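PDB 6KNS: putative metal-dependent hydrolase from Bacillus subtilis, which is a metallo-beta-lactamase-fold protein with a dizinc site, probably a hydrolase, and possibly acts as a 3'-tRNA processing endoribonuclease like its short-form RNase Z relatives. Local coordinates for residues 137-142 against 163-168; 154-159 against 175-180; 196-201 against 228-233; 212-217 against 240-245. One frame throughout, in Å; residues are numbered along the deposited sequence.

Interaction 1 (137-142 against 163-168); sequences KTIHPV and SYQDSF. With ZN (zinc ion), chain H.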
loop_
_atom_site.group_PDB
_atom_site.type_symbol
_atom_site.label_atom_id
_atom_site.label_comp_id
_atom_site.label_asym_id
_atom_site.label_seq_id
_atom_site.Cartn_x
_atom_site.Cartn_y
_atom_site.Cartn_z
ATOM N N LYS A 137 23.390 -11.524 -4.038
ATOM C CA LYS A 137 22.932 -11.379 -2.651
ATOM C C LYS A 137 23.493 -10.097 -2.028
ATOM O O LYS A 137 24.666 -9.781 -2.224
ATOM C CB LYS A 137 23.372 -12.561 -1.835
ATOM C CG LYS A 137 22.591 -12.734 -0.542
ATOM C CD LYS A 137 22.861 -14.183 0.002
ATOM C CE LYS A 137 22.145 -14.407 1.324
ATOM N NZ LYS A 137 22.436 -13.259 2.242
ATOM N N THR A 138 22.644 -9.342 -1.324
ATOM C CA THR A 138 23.077 -8.078 -0.722
ATOM C C THR A 138 23.416 -8.275 0.769
ATOM O O THR A 138 23.149 -9.321 1.341
ATOM C CB THR A 138 22.010 -6.993 -0.901
ATOM O OG1 THR A 138 20.806 -7.342 -0.198
ATOM C CG2 THR A 138 21.686 -6.785 -2.420
ATOM N N ILE A 139 24.010 -7.264 1.382
ATOM C CA ILE A 139 24.244 -7.279 2.806
ATOM C C ILE A 139 23.097 -6.486 3.392
ATOM O O ILE A 139 23.043 -5.273 3.244
ATOM C CB ILE A 139 25.580 -6.673 3.182
ATOM C CG1 ILE A 139 26.702 -7.281 2.317
ATOM C CG2 ILE A 139 25.827 -6.872 4.678
ATOM C CD1 ILE A 139 28.118 -7.070 2.895
ATOM N N HIS A 140 22.141 -7.191 4.003
ATOM C CA HIS A 140 20.908 -6.563 4.465
ATOM C C HIS A 140 20.328 -7.382 5.636
ATOM O O HIS A 140 20.645 -8.546 5.776
ATOM C CB HIS A 140 19.935 -6.495 3.288
ATOM C CG HIS A 140 18.879 -5.468 3.443
ATOM N ND1 HIS A 140 19.173 -4.152 3.713
ATOM C CD2 HIS A 140 17.526 -5.552 3.383
ATOM C CE1 HIS A 140 18.048 -3.465 3.804
ATOM N NE2 HIS A 140 17.038 -4.291 3.610
ATOM N N PRO A 141 19.531 -6.765 6.522
ATOM C CA PRO A 141 19.086 -7.574 7.659
ATOM C C PRO A 141 18.141 -8.721 7.333
ATOM O O PRO A 141 17.875 -9.494 8.212
ATOM C CB PRO A 141 18.372 -6.562 8.587
ATOM C CG PRO A 141 18.623 -5.214 8.022
ATOM C CD PRO A 141 19.179 -5.345 6.652
ATOM N N VAL A 142 17.544 -8.771 6.135
ATOM C CA VAL A 142 16.868 -9.972 5.635
ATOM C C VAL A 142 17.486 -10.324 4.298
ATOM O O VAL A 142 18.144 -9.498 3.671
ATOM C CB VAL A 142 15.329 -9.815 5.473
ATOM C CG1 VAL A 142 14.632 -9.599 6.847
ATOM C CG2 VAL A 142 14.952 -8.706 4.457
ATOM N N SER A 163 23.967 -2.607 2.355
ATOM C CA SER A 163 25.158 -1.832 2.706
ATOM C C SER A 163 26.252 -2.186 1.691
ATOM O O SER A 163 26.109 -3.118 0.878
ATOM C CB SER A 163 25.646 -2.131 4.140
ATOM O OG SER A 163 26.013 -3.493 4.298
ATOM N N TYR A 164 27.344 -1.444 1.744
ATOM C CA TYR A 164 28.326 -1.465 0.659
ATOM C C TYR A 164 29.037 -2.831 0.576
ATOM O O TYR A 164 29.322 -3.428 1.607
ATOM C CB TYR A 164 29.366 -0.311 0.809
ATOM C CG TYR A 164 30.473 -0.473 -0.218
ATOM C CD1 TYR A 164 30.293 -0.056 -1.537
ATOM C CD2 TYR A 164 31.627 -1.145 0.098
ATOM C CE1 TYR A 164 31.272 -0.265 -2.489
ATOM C CE2 TYR A 164 32.609 -1.368 -0.845
ATOM C CZ TYR A 164 32.420 -0.937 -2.137
ATOM O OH TYR A 164 33.411 -1.165 -3.053
ATOM N N GLN A 165 29.293 -3.325 -0.639
ATOM C CA GLN A 165 30.235 -4.452 -0.828
ATOM C C GLN A 165 30.927 -4.353 -2.179
ATOM O O GLN A 165 30.329 -3.887 -3.170
ATOM C CB GLN A 165 29.522 -5.817 -0.688
ATOM C CG GLN A 165 28.280 -5.964 -1.582
ATOM C CD GLN A 165 27.607 -7.317 -1.472
ATOM O OE1 GLN A 165 28.061 -8.168 -0.750
ATOM N NE2 GLN A 165 26.496 -7.502 -2.180
ATOM N N ASP A 166 32.187 -4.787 -2.211
ATOM C CA ASP A 166 32.994 -4.756 -3.421
ATOM C C ASP A 166 32.360 -5.575 -4.530
ATOM O O ASP A 166 32.473 -5.243 -5.702
ATOM C CB ASP A 166 34.409 -5.300 -3.156
ATOM C CG ASP A 166 35.309 -4.307 -2.404
ATOM O OD1 ASP A 166 34.991 -3.099 -2.327
ATOM O OD2 ASP A 166 36.356 -4.749 -1.908
ATOM N N SER A 167 31.689 -6.649 -4.172
ATOM C CA SER A 167 31.081 -7.512 -5.182
ATOM C C SER A 167 30.056 -6.770 -6.091
ATOM O O SER A 167 29.751 -7.221 -7.201
ATOM C CB SER A 167 30.419 -8.680 -4.481
ATOM O OG SER A 167 29.484 -8.158 -3.540
ATOM N N PHE A 168 29.523 -5.634 -5.649
ATOM C CA PHE A 168 28.635 -4.879 -6.536
ATOM C C PHE A 168 29.356 -4.393 -7.818
ATOM O O PHE A 168 28.698 -4.094 -8.815
ATOM C CB PHE A 168 28.070 -3.658 -5.817
ATOM C CG PHE A 168 26.804 -3.909 -5.028
ATOM C CD1 PHE A 168 25.668 -4.361 -5.652
ATOM C CD2 PHE A 168 26.744 -3.598 -3.674
ATOM C CE1 PHE A 168 24.477 -4.536 -4.929
ATOM C CE2 PHE A 168 25.583 -3.772 -2.949
ATOM C CZ PHE A 168 24.440 -4.232 -3.573
HETATM ZN ZN ZN H . 14.934 -3.675 3.081
#
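Q165 and I139 carry this contact between two loops beside the dizinc site. The amide of Q165 donates to K137 O, its NE2 lying 2.9 Å away in the carbonyl plane on a lone pair, with an N-H...O angle of 164°. CG of Q165 stands between the backbone N and the carbonyl carbon (chi1 53°), and from there the extended chain reaches across to the K137 carbonyl. The other end of the amide, OE1, rests 3.5 Å from I139 CG1, with CD1 of the isoleucine a little farther off. The branch of I139 faces S163: CB and CG2 both lie 3.4 Å from S163 OG. The backbones are tied by S163 N to I139 O at 3.0 Å. In this metallo-beta-lactamase fold, segment 137-142 leaves strand 131-137 and delivers H140, whose NE2 binds a zinc ion at 2.3 Å together with H65, H67 and D161. G194 O accepts from H140 ND1, a second-shell bond that helps fix the ring. T138 turns its methyl CG2 to F168 CZ at 3.9 Å, while its OG1 is hydrogen-bonded to O of the zinc ligand D161. Farther out, Y164 OH donates to the anti lone pair of D166 OD1, and the Y164 side chain packs on helix 198-208.

Interaction 2 (154-159 against 175-180); sequences HTVVYT and ADLLIS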
loop_
_atom_site.group_PDB
_atom_site.type_symbol
_atom_site.label_atom_id
_atom_site.label_comp_id
_atom_site.label_asym_id
_atom_site.label_seq_id
_atom_site.Cartn_x
_atom_site.Cartn_y
_atom_site.Cartn_z
ATOM N N HIS A 154 20.686 -3.228 -23.896
ATOM C CA HIS A 154 20.924 -2.350 -22.775
ATOM C C HIS A 154 20.818 -3.165 -21.521
ATOM O O HIS A 154 20.229 -4.244 -21.534
ATOM C CB HIS A 154 19.912 -1.209 -22.777
ATOM C CG HIS A 154 20.163 -0.200 -23.849
ATOM N ND1 HIS A 154 19.473 -0.193 -25.051
ATOM C CD2 HIS A 154 21.070 0.808 -23.927
ATOM C CE1 HIS A 154 19.937 0.788 -25.811
ATOM N NE2 HIS A 154 20.898 1.413 -25.147
ATOM N N THR A 155 21.391 -2.642 -20.440
ATOM C CA THR A 155 21.481 -3.358 -19.173
ATOM C C THR A 155 21.261 -2.406 -17.997
ATOM O O THR A 155 21.905 -1.355 -17.902
ATOM C CB THR A 155 22.870 -4.035 -19.061
ATOM O OG1 THR A 155 22.989 -5.014 -20.097
ATOM C CG2 THR A 155 23.037 -4.733 -17.706
ATOM N N VAL A 156 20.317 -2.744 -17.121
ATOM C CA VAL A 156 20.071 -1.957 -15.937
ATOM C C VAL A 156 20.391 -2.782 -14.694
ATOM O O VAL A 156 19.981 -3.925 -14.592
ATOM C CB VAL A 156 18.589 -1.465 -15.893
ATOM C CG1 VAL A 156 18.304 -0.688 -14.645
ATOM C CG2 VAL A 156 18.269 -0.609 -17.146
ATOM N N VAL A 157 21.089 -2.186 -13.731
ATOM C CA VAL A 157 21.387 -2.846 -12.471
ATOM C C VAL A 157 20.617 -2.120 -11.387
ATOM O O VAL A 157 20.639 -0.883 -11.310
ATOM C CB VAL A 157 22.909 -2.854 -12.162
ATOM C CG1 VAL A 157 23.181 -3.349 -10.738
ATOM C CG2 VAL A 157 23.666 -3.722 -13.175
ATOM N N TYR A 158 19.923 -2.903 -10.570
ATOM C CA TYR A 158 19.171 -2.452 -9.407
ATOM C C TYR A 158 19.821 -3.081 -8.188
ATOM O O TYR A 158 19.892 -4.296 -8.101
ATOM C CB TYR A 158 17.731 -2.954 -9.523
ATOM C CG TYR A 158 16.835 -2.711 -8.357
ATOM C CD1 TYR A 158 16.763 -1.454 -7.755
ATOM C CD2 TYR A 158 16.007 -3.735 -7.858
ATOM C CE1 TYR A 158 15.876 -1.210 -6.674
ATOM C CE2 TYR A 158 15.124 -3.511 -6.790
ATOM C CZ TYR A 158 15.060 -2.252 -6.208
ATOM O OH TYR A 158 14.201 -2.019 -5.164
ATOM N N THR A 159 20.323 -2.272 -7.270
ATOM C CA THR A 159 20.989 -2.783 -6.079
ATOM C C THR A 159 20.016 -3.396 -5.070
ATOM O O THR A 159 20.451 -4.032 -4.113
ATOM C CB THR A 159 21.745 -1.665 -5.300
ATOM O OG1 THR A 159 20.791 -0.703 -4.809
ATOM C CG2 THR A 159 22.779 -0.966 -6.166
ATOM N N ALA A 175 27.034 -1.552 -16.780
ATOM C CA ALA A 175 25.584 -1.279 -16.824
ATOM C C ALA A 175 25.350 0.097 -17.445
ATOM O O ALA A 175 26.081 1.061 -17.156
ATOM C CB ALA A 175 24.981 -1.334 -15.438
ATOM N N ASP A 176 24.322 0.204 -18.281
ATOM C CA ASP A 176 23.927 1.530 -18.801
ATOM C C ASP A 176 23.356 2.429 -17.699
ATOM O O ASP A 176 23.621 3.627 -17.684
ATOM C CB ASP A 176 22.934 1.387 -19.951
ATOM C CG ASP A 176 23.513 0.561 -21.085
ATOM O OD1 ASP A 176 24.454 1.054 -21.745
ATOM O OD2 ASP A 176 23.076 -0.594 -21.283
ATOM N N LEU A 177 22.590 1.840 -16.789
ATOM C CA LEU A 177 21.930 2.576 -15.695
ATOM C C LEU A 177 22.122 1.751 -14.447
ATOM O O LEU A 177 21.827 0.560 -14.436
ATOM C CB LEU A 177 20.428 2.785 -15.960
ATOM C CG LEU A 177 19.572 3.396 -14.840
ATOM C CD1 LEU A 177 19.985 4.804 -14.557
ATOM C CD2 LEU A 177 18.091 3.365 -15.173
ATOM N N LEU A 178 22.686 2.371 -13.425
ATOM C CA LEU A 178 22.758 1.770 -12.117
ATOM C C LEU A 178 21.738 2.482 -11.251
ATOM O O LEU A 178 21.909 3.668 -10.966
ATOM C CB LEU A 178 24.138 1.969 -11.496
ATOM C CG LEU A 178 24.304 1.512 -10.044
ATOM C CD1 LEU A 178 23.998 0.019 -9.899
ATOM C CD2 LEU A 178 25.723 1.809 -9.561
ATOM N N ILE A 179 20.728 1.737 -10.823
ATOM C CA ILE A 179 19.796 2.188 -9.820
ATOM C C ILE A 179 20.266 1.690 -8.432
ATOM O O ILE A 179 20.199 0.509 -8.133
ATOM C CB ILE A 179 18.387 1.709 -10.110
ATOM C CG1 ILE A 179 17.993 2.070 -11.560
ATOM C CG2 ILE A 179 17.442 2.332 -9.066
ATOM C CD1 ILE A 179 16.593 1.519 -11.992
ATOM N N SER A 180 20.745 2.625 -7.608
ATOM C CA SER A 180 21.311 2.331 -6.325
ATOM C C SER A 180 20.484 2.946 -5.245
ATOM O O SER A 180 20.114 4.110 -5.314
ATOM C CB SER A 180 22.719 2.899 -6.182
ATOM O OG SER A 180 23.257 2.523 -4.928
#
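D176 reaches across to the start of the neighbouring strand and grips T155 at both ends of its backbone. Its CB lies 3.6 Å from T155 O, the same oxygen that accepts a bond from D176 N. CG is beside the backbone N (chi1 -58°) and sits in the plane of the H154 ring, at its edge, 3.8 Å from CD2. The carboxylate is turned 64° from that ring. At the tip, OD2 takes T155 N on its anti lone pair at 2.8 Å and also lies close to H154 CA, so the aspartate closes the end of the strand pair at which the regular parallel pairing begins. L177 N makes a weak bond to T155 O; thereafter the bonds are V157 N to L177 O, I179 N to V157 O at 2.7 Å, and T159 N to I179 O. Strands 155-158 and 177-180 run 13° apart as the two strands of a beta-alpha-beta unit, joined through helix 168-171, in one of the two sheets of the metallo-beta-lactamase sandwich. On the face carrying V156, Y158, L177 and I179, V156 CG1 meets I179 CD1 at 3.9 Å, and the V156 and L177 side chains lie side by side. Y158 CD1 approaches I179 CG2, and its hydroxyl is hydrogen-bonded to D40. On the other face V157 divides its methyls: CG2 packs on A175 CB at 3.5 Å and CG1 on L178 CD1 at 3.6 Å. L178 in turn packs against I204 and A205 of helix 198-208.

Interaction 3 (196-201 against 228-233); sequences MNSLEA and RKEAKT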
loop_
_atom_site.group_PDB
_atom_site.type_symbol
_atom_site.label_atom_id
_atom_site.label_comp_id
_atom_site.label_asym_id
_atom_site.label_seq_id
_atom_site.Cartn_x
_atom_site.Cartn_y
_atom_site.Cartn_z
ATOM N N MET A 196 23.182 2.014 2.068
ATOM C CA MET A 196 24.338 2.765 1.567
ATOM C C MET A 196 24.131 4.276 1.614
ATOM O O MET A 196 23.006 4.754 1.716
ATOM C CB MET A 196 24.626 2.335 0.127
ATOM C CG MET A 196 25.445 1.028 0.062
ATOM S SD MET A 196 25.981 0.617 -1.604
ATOM C CE MET A 196 24.409 0.170 -2.362
ATOM N N ASN A 197 25.240 5.017 1.535
ATOM C CA ASN A 197 25.178 6.451 1.348
ATOM C C ASN A 197 25.586 6.871 -0.082
ATOM O O ASN A 197 25.923 6.055 -0.949
ATOM C CB ASN A 197 25.997 7.206 2.425
ATOM C CG ASN A 197 27.523 6.990 2.313
ATOM O OD1 ASN A 197 28.070 6.615 1.263
ATOM N ND2 ASN A 197 28.208 7.255 3.405
ATOM N N SER A 198 25.519 8.164 -0.296
ATOM C CA SER A 198 25.838 8.793 -1.562
ATOM C C SER A 198 27.236 8.468 -2.082
ATOM O O SER A 198 27.388 8.196 -3.272
ATOM C CB SER A 198 25.640 10.328 -1.418
ATOM O OG SER A 198 26.273 10.800 -0.216
ATOM N N LEU A 199 28.245 8.456 -1.209
ATOM C CA LEU A 199 29.611 8.158 -1.634
ATOM C C LEU A 199 29.742 6.714 -2.125
ATOM O O LEU A 199 30.457 6.423 -3.092
ATOM C CB LEU A 199 30.600 8.429 -0.505
ATOM C CG LEU A 199 30.568 9.848 0.090
ATOM C CD1 LEU A 199 31.604 9.997 1.241
ATOM C CD2 LEU A 199 30.807 10.921 -0.972
ATOM N N GLU A 200 29.017 5.815 -1.463
ATOM C CA GLU A 200 29.074 4.390 -1.778
ATOM C C GLU A 200 28.375 4.088 -3.103
ATOM O O GLU A 200 28.905 3.340 -3.948
ATOM C CB GLU A 200 28.503 3.579 -0.624
ATOM C CG GLU A 200 29.484 3.563 0.583
ATOM C CD GLU A 200 28.839 3.211 1.923
ATOM O OE1 GLU A 200 27.609 3.379 2.099
ATOM O OE2 GLU A 200 29.589 2.797 2.831
ATOM N N ALA A 201 27.215 4.698 -3.302
ATOM C CA ALA A 201 26.535 4.590 -4.580
ATOM C C ALA A 201 27.479 5.125 -5.674
ATOM O O ALA A 201 27.620 4.521 -6.725
ATOM C CB ALA A 201 25.220 5.350 -4.554
ATOM N N ARG A 228 22.790 13.821 -4.658
ATOM C CA ARG A 228 23.367 13.944 -5.975
ATOM C C ARG A 228 24.736 14.658 -5.975
ATOM O O ARG A 228 25.673 14.183 -6.628
ATOM C CB ARG A 228 22.417 14.699 -6.891
ATOM C CG ARG A 228 22.959 14.906 -8.259
ATOM C CD ARG A 228 22.003 15.704 -9.145
ATOM N NE ARG A 228 22.747 16.092 -10.324
ATOM C CZ ARG A 228 23.651 17.068 -10.383
ATOM N NH1 ARG A 228 23.913 17.856 -9.326
ATOM N NH2 ARG A 228 24.291 17.267 -11.524
ATOM N N LYS A 229 24.858 15.783 -5.268
ATOM C CA LYS A 229 26.141 16.497 -5.238
ATOM C C LYS A 229 27.260 15.659 -4.593
ATOM O O LYS A 229 28.425 15.652 -5.038
ATOM C CB LYS A 229 26.000 17.797 -4.461
ATOM C CG LYS A 229 25.110 18.832 -5.107
ATOM C CD LYS A 229 25.091 20.138 -4.286
ATOM C CE LYS A 229 24.086 21.112 -4.866
ATOM N NZ LYS A 229 23.992 22.324 -4.062
ATOM N N GLU A 230 26.895 14.965 -3.528
ATOM C CA GLU A 230 27.827 14.089 -2.816
ATOM C C GLU A 230 28.251 12.946 -3.724
ATOM O O GLU A 230 29.423 12.615 -3.774
ATOM C CB GLU A 230 27.153 13.519 -1.556
ATOM C CG GLU A 230 26.949 14.533 -0.450
ATOM C CD GLU A 230 25.831 14.140 0.525
ATOM O OE1 GLU A 230 25.375 12.963 0.551
ATOM O OE2 GLU A 230 25.391 15.023 1.282
ATOM N N ALA A 231 27.296 12.330 -4.435
ATOM C CA ALA A 231 27.666 11.224 -5.322
ATOM C C ALA A 231 28.606 11.709 -6.433
ATOM O O ALA A 231 29.541 10.995 -6.815
ATOM C CB ALA A 231 26.451 10.528 -5.909
ATOM N N LYS A 232 28.367 12.924 -6.921
ATOM C CA LYS A 232 29.206 13.507 -7.966
ATOM C C LYS A 232 30.635 13.827 -7.484
ATOM O O LYS A 232 31.474 14.121 -8.307
ATOM C CB LYS A 232 28.571 14.792 -8.563
ATOM C CG LYS A 232 27.189 14.629 -9.197
ATOM C CD LYS A 232 27.214 14.108 -10.608
ATOM C CE LYS A 232 27.900 15.083 -11.638
ATOM N NZ LYS A 232 29.001 14.322 -12.390
ATOM N N THR A 233 30.906 13.800 -6.167
ATOM C CA THR A 233 32.283 14.042 -5.711
ATOM C C THR A 233 33.099 12.797 -6.011
ATOM O O THR A 233 34.297 12.847 -6.004
ATOM C CB THR A 233 32.391 14.361 -4.213
ATOM O OG1 THR A 233 31.927 13.240 -3.418
ATOM C CG2 THR A 233 31.583 15.621 -3.901
#
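S198 holds OG between its backbone N and carbonyl carbon (chi1 47°), facing E230, whose CG starts off beside the backbone N (chi1 -72°). The glutamate's extended course beyond CG, with its later torsions, carries OE1 to the hydroxyl. S198 OG donates to E230 OE1 in a very short bond of 2.5 Å, a length that is doubtful in detail. S198 OG also lies 3.2 Å from E230 CB, and the CB atoms of S198 and E230 are 3.5 Å apart. OE1 also accepts from A186 N, so a single carboxylate oxygen joins the first turn of helix 198-208, helix 225-231 and the loop before the former. Two more residues fill in around the bond. A231 sets its CB 3.6 Å from S198 O, and L199 CD2 touches both E230 O and T233 OG1. The contact thus packs two helices on one side of the second sheet of the metallo-beta-lactamase fold, where A201 and A231 both rest on L215. S198 is placed by the helix start itself, where N197 is the N-cap. N197 OD1 accepts from E200 N at 3.0 Å and E200 OE1 accepts from N197 N, a capping box, while N197 ND2 donates to Q188 O. Across the contact, E230 O accepts from both T233 N and T233 OG1, the hydroxyl bond being 2.6 Å.

Interaction 4 (212-217 against 240-245); sequences ELLLTH and NIAKSG. With ZN (zinc ion), chain G.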
loop_
_atom_site.group_PDB
_atom_site.type_symbol
_atom_site.label_atom_id
_atom_site.label_comp_id
_atom_site.label_asym_id
_atom_site.label_seq_id
_atom_site.Cartn_x
_atom_site.Cartn_y
_atom_site.Cartn_z
ATOM N N GLU A 212 25.213 5.734 -16.176
ATOM C CA GLU A 212 24.697 6.781 -15.330
ATOM C C GLU A 212 24.155 6.191 -14.040
ATOM O O GLU A 212 23.982 4.971 -13.952
ATOM C CB GLU A 212 23.616 7.588 -16.052
ATOM C CG GLU A 212 22.276 6.897 -16.199
ATOM C CD GLU A 212 21.288 7.719 -17.000
ATOM O OE1 GLU A 212 21.406 7.654 -18.231
ATOM O OE2 GLU A 212 20.393 8.380 -16.412
ATOM N N LEU A 213 23.890 7.062 -13.069
ATOM C CA LEU A 213 23.502 6.653 -11.728
ATOM C C LEU A 213 22.179 7.312 -11.325
ATOM O O LEU A 213 22.007 8.520 -11.513
ATOM C CB LEU A 213 24.617 6.988 -10.723
ATOM C CG LEU A 213 24.391 6.709 -9.243
ATOM C CD1 LEU A 213 24.074 5.216 -9.032
ATOM C CD2 LEU A 213 25.587 7.163 -8.391
ATOM N N LEU A 214 21.271 6.499 -10.783
ATOM C CA LEU A 214 19.984 6.952 -10.240
ATOM C C LEU A 214 19.874 6.570 -8.778
ATOM O O LEU A 214 19.910 5.402 -8.439
ATOM C CB LEU A 214 18.802 6.329 -10.997
ATOM C CG LEU A 214 17.397 6.789 -10.578
ATOM C CD1 LEU A 214 17.166 8.264 -10.946
ATOM C CD2 LEU A 214 16.318 5.930 -11.209
ATOM N N LEU A 215 19.747 7.572 -7.922
ATOM C CA LEU A 215 19.711 7.380 -6.505
ATOM C C LEU A 215 18.272 7.225 -6.047
ATOM O O LEU A 215 17.420 8.033 -6.383
ATOM C CB LEU A 215 20.376 8.584 -5.821
ATOM C CG LEU A 215 21.826 8.876 -6.256
ATOM C CD1 LEU A 215 22.352 10.167 -5.569
ATOM C CD2 LEU A 215 22.767 7.693 -5.970
ATOM N N THR A 216 18.002 6.209 -5.243
ATOM C CA THR A 216 16.645 5.911 -4.822
ATOM C C THR A 216 16.608 5.388 -3.356
ATOM O O THR A 216 17.606 5.461 -2.610
ATOM C CB THR A 216 16.018 4.936 -5.849
ATOM O OG1 THR A 216 14.623 4.772 -5.571
ATOM C CG2 THR A 216 16.722 3.551 -5.837
ATOM N N HIS A 217 15.448 4.908 -2.931
ATOM C CA HIS A 217 15.239 4.438 -1.558
ATOM C C HIS A 217 15.569 5.561 -0.593
ATOM O O HIS A 217 16.316 5.390 0.361
ATOM C CB HIS A 217 16.078 3.212 -1.274
ATOM C CG HIS A 217 15.481 2.292 -0.270
ATOM N ND1 HIS A 217 15.668 2.450 1.087
ATOM C CD2 HIS A 217 14.655 1.221 -0.427
ATOM C CE1 HIS A 217 15.021 1.486 1.723
ATOM N NE2 HIS A 217 14.394 0.730 0.828
ATOM N N ASN A 240 21.156 11.304 -11.143
ATOM C CA ASN A 240 19.820 11.807 -10.893
ATOM C C ASN A 240 19.245 11.259 -9.588
ATOM O O ASN A 240 19.662 10.217 -9.078
ATOM C CB ASN A 240 18.890 11.424 -12.052
ATOM C CG ASN A 240 19.331 12.055 -13.352
ATOM O OD1 ASN A 240 19.324 13.260 -13.465
ATOM N ND2 ASN A 240 19.750 11.254 -14.316
ATOM N N ILE A 241 18.281 12.000 -9.066
ATOM C CA ILE A 241 17.481 11.608 -7.910
ATOM C C ILE A 241 16.177 11.017 -8.454
ATOM O O ILE A 241 15.497 11.629 -9.261
ATOM C CB ILE A 241 17.160 12.828 -7.019
ATOM C CG1 ILE A 241 18.461 13.548 -6.580
ATOM C CG2 ILE A 241 16.365 12.409 -5.769
ATOM C CD1 ILE A 241 19.492 12.571 -6.005
ATOM N N ALA A 242 15.838 9.823 -7.996
ATOM C CA ALA A 242 14.611 9.139 -8.367
ATOM C C ALA A 242 13.368 9.944 -7.914
ATOM O O ALA A 242 13.412 10.589 -6.887
ATOM C CB ALA A 242 14.592 7.735 -7.704
ATOM N N LYS A 243 12.279 9.882 -8.675
ATOM C CA LYS A 243 10.951 10.362 -8.240
ATOM C C LYS A 243 9.911 9.543 -8.986
ATOM O O LYS A 243 10.218 9.012 -10.052
ATOM C CB LYS A 243 10.776 11.867 -8.545
ATOM C CG LYS A 243 10.889 12.270 -10.081
ATOM C CD LYS A 243 10.305 13.691 -10.391
ATOM C CE LYS A 243 11.031 14.782 -9.631
ATOM N NZ LYS A 243 10.495 16.151 -9.969
ATOM N N SER A 244 8.693 9.408 -8.468
ATOM C CA SER A 244 7.641 8.715 -9.237
ATOM C C SER A 244 7.539 9.418 -10.573
ATOM O O SER A 244 7.553 10.626 -10.616
ATOM C CB SER A 244 6.255 8.740 -8.543
ATOM O OG SER A 244 6.281 8.081 -7.277
ATOM N N GLY A 245 7.508 8.663 -11.661
ATOM C CA GLY A 245 7.412 9.244 -12.996
ATOM C C GLY A 245 8.730 9.414 -13.721
ATOM O O GLY A 245 8.769 9.679 -14.940
HETATM ZN ZN ZN G . 13.807 -1.183 1.489
HETATM O O HOH W 1 19.857 8.678 -13.845
#
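L214 and L215 pair in parallel with N240 and I241 through three backbone bonds, N240 N to L213 O, L215 N to N240 O and A242 N to L215 O, each 2.9 Å long. On one face L214 sends CD1 over the partner chain, 3.8 Å from N240 CB and 3.6 Å from A242 N, while its CG, anti to the backbone N (chi1 -176°), comes to 4.1 Å from A242 CB. On the opposite face L215 CD1 meets I241 CD1 at 3.8 Å, the two side chains crossing at a slant. A242 CB packs against T216 CB at 3.6 Å, next to the polar end of T216, whose OG1 is hydrogen-bonded to Y28. Beside E212 and N240 a water bridges the two side chains: it donates to E212 OE2 and accepts from N240 ND2, both at 2.6 Å, while N240 ND2 also bonds to E238. Just past the strand, H217 NE2 binds the second zinc ion at 2.1 Å, with D69, H70 and D161 completing the site. Strands 212-216 and 238-241 belong to a beta-alpha-beta unit whose helix 225-231 lies over L215 and I241; strand 238-241 is the sheet's outermost strand within the chain, and strand 177-181 flanks 212-216 on its other side.

How the interactions relate
Interactions 2 and 4 are buried strand pairings in one sheet, joined directly where strand 177-181 neighbours strand 212-216: L178 N and O probably bond to E212 O and L214 N. Both rely on regular backbone bonds and aliphatic packing. Interaction 3 is only partly buried and joins helices through a hydroxyl-carboxylate bond; its A201 and R228 pack on L215 and I241 of interaction 4, while A201 also meets S180 of interaction 2. Interaction 1, likewise partly buried, pairs loops with a side-chain amide bond and touches interaction 2 through T159 and interaction 3 through M196. Interactions 1 and 4 do not touch, yet each supplies a histidine to the dizinc site.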